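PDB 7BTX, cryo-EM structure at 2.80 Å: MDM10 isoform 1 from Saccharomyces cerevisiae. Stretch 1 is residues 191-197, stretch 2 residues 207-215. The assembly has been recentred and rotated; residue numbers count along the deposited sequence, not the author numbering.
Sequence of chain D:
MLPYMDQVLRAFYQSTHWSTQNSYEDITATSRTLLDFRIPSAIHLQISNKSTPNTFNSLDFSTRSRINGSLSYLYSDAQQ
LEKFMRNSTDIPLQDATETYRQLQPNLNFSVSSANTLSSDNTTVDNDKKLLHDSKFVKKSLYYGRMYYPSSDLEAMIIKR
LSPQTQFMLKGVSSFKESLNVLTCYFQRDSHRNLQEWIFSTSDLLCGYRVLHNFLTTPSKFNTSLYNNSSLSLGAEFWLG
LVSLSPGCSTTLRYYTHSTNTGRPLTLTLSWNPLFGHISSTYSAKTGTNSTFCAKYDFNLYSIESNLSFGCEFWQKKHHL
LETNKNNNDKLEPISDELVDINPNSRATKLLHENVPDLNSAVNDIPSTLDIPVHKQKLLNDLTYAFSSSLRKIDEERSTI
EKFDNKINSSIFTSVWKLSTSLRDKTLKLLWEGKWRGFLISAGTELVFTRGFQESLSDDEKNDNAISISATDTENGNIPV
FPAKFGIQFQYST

Stretch 1, residues 191-197: HRNLQEW
Stretch 2, residues 207-215: GYRVLHNFL

The two stretches run antiparallel, their strand axes 177° apart and 4.6 Å at closest approach. Together they bury 668 Å². Arg192, Glu196 and Tyr208 cover the most surface.

Glu196 is the anchor. It pairs with Arg209, CA to CA 5.0 Å, both residues extended (phi/psi -154/136 and -134/156). Glu196 N donates to Arg209 O at 3.0 Å, and Arg209 N donates to Glu196 O at 2.9 Å. The side chains repeat the pairing. Glu196 is extended (chi1 t, chi2 t); Arg209 is m, t, t. A salt bridge results, Glu196 OE1 to Arg209 NH2 at 2.7 Å. Both residues are buried, so each charge is matched where water is scarce. Two CA-H...O contacts flank the pair: Gln195 CA to Arg209 O and Tyr208 CA to Glu196 O, each 3.3 Å.

Tyr208 (chi1 t, chi2 68°) lies across from Trp197 (chi1 m, chi2 -94°), CA to CA 4.7 Å. Tyr208 CD1 sits over one face of the Trp197 ring, 3.4 Å from Trp197 NE1. The ring planes meet obliquely at 51°. Tyr208 OH reaches Gln195 CG at 3.5 Å, so the long phenol spans beyond its own partner. Gln195 CG also packs on Val210 CG2 at 3.8 Å; this methylene suits an apolar neighbour.

Arg192 covers the largest area, 97 Å². Its backbone O accepts a weak hydrogen bond from Asn213 N at 3.2 Å, and lies 3.4 Å from His212 CA in a CA-H...O contact. Arg192 has chi1 m, chi2 m and chi3 97°. Within its own stretch, Arg192 NE donates to His191 O at 2.7 Å. The exposed guanidinium extends past Asn213, bringing Arg192 NH2 to 3.9 Å from Leu215 C. Nearby, Asn193 (chi1 m) places OD1 3.1 Å from His212 ND1.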

# COMPACT_ATOMS: atom_id res chain seq x y z
N HIS D 191 -43.41 28.77 -14.49
CA HIS D 191 -44.10 28.45 -13.25
C HIS D 191 -45.08 27.30 -13.40
O HIS D 191 -45.78 26.97 -12.43
CB HIS D 191 -44.80 29.70 -12.71
CG HIS D 191 -43.86 30.81 -12.36
ND1 HIS D 191 -43.74 31.96 -13.10
CD2 HIS D 191 -42.96 30.93 -11.35
CE1 HIS D 191 -42.83 32.75 -12.56
NE2 HIS D 191 -42.34 32.14 -11.50
N ARG D 192 -45.13 26.67 -14.58
CA ARG D 192 -45.85 25.41 -14.78
C ARG D 192 -44.99 24.35 -15.45
O ARG D 192 -45.48 23.27 -15.77
CB ARG D 192 -47.12 25.64 -15.61
CG ARG D 192 -48.06 26.73 -15.11
CD ARG D 192 -48.95 26.26 -13.97
NE ARG D 192 -48.41 26.63 -12.67
CZ ARG D 192 -49.06 26.50 -11.52
NH1 ARG D 192 -48.48 26.87 -10.39
NH2 ARG D 192 -50.29 26.01 -11.51
N ASN D 193 -43.70 24.63 -15.66
CA ASN D 193 -42.79 23.73 -16.36
C ASN D 193 -41.37 24.00 -15.91
O ASN D 193 -41.05 25.11 -15.47
CB ASN D 193 -42.86 23.91 -17.88
CG ASN D 193 -44.06 23.26 -18.51
OD1 ASN D 193 -44.38 22.11 -18.21
ND2 ASN D 193 -44.74 23.98 -19.38
N LEU D 194 -40.53 22.97 -15.98
CA LEU D 194 -39.09 23.13 -15.84
C LEU D 194 -38.42 22.20 -16.86
O LEU D 194 -37.77 21.23 -16.51
CB LEU D 194 -38.61 22.89 -14.41
CG LEU D 194 -37.28 23.58 -14.01
CD1 LEU D 194 -37.30 23.94 -12.54
CD2 LEU D 194 -36.02 22.79 -14.31
N GLN D 195 -38.73 22.41 -18.14
CA GLN D 195 -38.08 21.67 -19.22
C GLN D 195 -36.56 21.82 -19.17
O GLN D 195 -36.04 22.84 -18.72
CB GLN D 195 -38.59 22.14 -20.58
CG GLN D 195 -40.08 22.19 -20.71
CD GLN D 195 -40.52 22.99 -21.90
OE1 GLN D 195 -39.74 23.74 -22.48
NE2 GLN D 195 -41.78 22.85 -22.28
N GLU D 196 -35.86 20.81 -19.66
CA GLU D 196 -34.41 20.76 -19.54
C GLU D 196 -33.85 19.92 -20.67
O GLU D 196 -34.38 18.85 -20.95
CB GLU D 196 -34.00 20.18 -18.19
CG GLU D 196 -32.52 20.19 -17.94
CD GLU D 196 -32.18 19.86 -16.52
OE1 GLU D 196 -33.09 19.46 -15.77
OE2 GLU D 196 -30.99 19.98 -16.15
N TRP D 197 -32.77 20.39 -21.29
CA TRP D 197 -32.14 19.72 -22.43
C TRP D 197 -30.71 19.35 -22.05
O TRP D 197 -29.83 20.21 -21.99
CB TRP D 197 -32.17 20.59 -23.66
CG TRP D 197 -33.51 20.72 -24.25
CD1 TRP D 197 -34.05 19.97 -25.25
CD2 TRP D 197 -34.52 21.66 -23.88
NE1 TRP D 197 -35.32 20.39 -25.53
CE2 TRP D 197 -35.63 21.43 -24.70
CE3 TRP D 197 -34.58 22.69 -22.93
CZ2 TRP D 197 -36.79 22.18 -24.60
CZ3 TRP D 197 -35.73 23.43 -22.83
CH2 TRP D 197 -36.82 23.17 -23.66
N GLY D 207 -30.55 14.25 -24.14
CA GLY D 207 -31.66 13.94 -23.26
C GLY D 207 -32.62 15.10 -23.13
O GLY D 207 -32.42 16.17 -23.71
N TYR D 208 -33.66 14.87 -22.35
CA TYR D 208 -34.73 15.84 -22.18
C TYR D 208 -35.47 15.50 -20.90
O TYR D 208 -35.67 14.33 -20.60
CB TYR D 208 -35.68 15.84 -23.37
CG TYR D 208 -36.84 16.79 -23.25
CD1 TYR D 208 -36.64 18.16 -23.27
CD2 TYR D 208 -38.14 16.33 -23.11
CE1 TYR D 208 -37.69 19.03 -23.16
CE2 TYR D 208 -39.20 17.20 -22.99
CZ TYR D 208 -38.96 18.55 -23.02
OH TYR D 208 -40.00 19.43 -22.91
N ARG D 209 -35.85 16.52 -20.14
CA ARG D 209 -36.68 16.34 -18.96
C ARG D 209 -37.78 17.37 -19.01
O ARG D 209 -37.64 18.42 -19.64
CB ARG D 209 -35.91 16.52 -17.65
CG ARG D 209 -34.84 15.51 -17.35
CD ARG D 209 -34.27 15.80 -15.98
NE ARG D 209 -32.90 15.35 -15.82
CZ ARG D 209 -31.97 16.01 -15.13
NH1 ARG D 209 -30.75 15.53 -15.03
NH2 ARG D 209 -32.28 17.16 -14.55
N VAL D 210 -38.88 17.08 -18.32
CA VAL D 210 -39.99 18.02 -18.19
C VAL D 210 -40.73 17.65 -16.92
O VAL D 210 -40.77 16.48 -16.54
CB VAL D 210 -40.89 18.02 -19.45
CG1 VAL D 210 -41.55 16.68 -19.68
CG2 VAL D 210 -41.92 19.15 -19.41
N LEU D 211 -41.26 18.64 -16.22
CA LEU D 211 -42.06 18.41 -15.02
C LEU D 211 -43.20 19.42 -15.03
O LEU D 211 -43.02 20.56 -14.61
CB LEU D 211 -41.20 18.53 -13.76
CG LEU D 211 -41.79 18.11 -12.41
CD1 LEU D 211 -40.72 17.45 -11.60
CD2 LEU D 211 -42.31 19.31 -11.64
N HIS D 212 -44.36 18.99 -15.51
CA HIS D 212 -45.50 19.87 -15.68
C HIS D 212 -46.31 19.88 -14.39
O HIS D 212 -47.05 18.95 -14.10
CB HIS D 212 -46.35 19.44 -16.87
CG HIS D 212 -47.35 20.47 -17.30
ND1 HIS D 212 -47.26 21.14 -18.49
CD2 HIS D 212 -48.46 20.93 -16.69
CE1 HIS D 212 -48.27 21.98 -18.60
NE2 HIS D 212 -49.02 21.87 -17.52
N ASN D 213 -46.16 20.95 -13.63
CA ASN D 213 -46.96 21.12 -12.43
C ASN D 213 -48.39 21.50 -12.78
O ASN D 213 -48.64 22.32 -13.67
CB ASN D 213 -46.33 22.19 -11.54
CG ASN D 213 -46.90 22.20 -10.14
OD1 ASN D 213 -47.63 21.30 -9.75
ND2 ASN D 213 -46.56 23.23 -9.38
N PHE D 214 -49.34 20.89 -12.09
CA PHE D 214 -50.76 21.22 -12.18
C PHE D 214 -51.20 21.86 -10.87
O PHE D 214 -50.39 22.09 -9.97
CB PHE D 214 -51.62 19.99 -12.48
CG PHE D 214 -51.29 19.31 -13.78
CD1 PHE D 214 -51.72 19.83 -14.98
CD2 PHE D 214 -50.57 18.12 -13.79
CE1 PHE D 214 -51.43 19.19 -16.18
CE2 PHE D 214 -50.28 17.48 -14.98
CZ PHE D 214 -50.71 18.02 -16.17
N LEU D 215 -52.50 22.14 -10.78
CA LEU D 215 -53.17 22.70 -9.59
C LEU D 215 -52.54 23.97 -9.03
O LEU D 215 -52.30 24.07 -7.82
CB LEU D 215 -53.26 21.64 -8.48
CG LEU D 215 -54.23 20.49 -8.73
CD1 LEU D 215 -54.13 19.45 -7.63
CD2 LEU D 215 -55.65 21.03 -8.82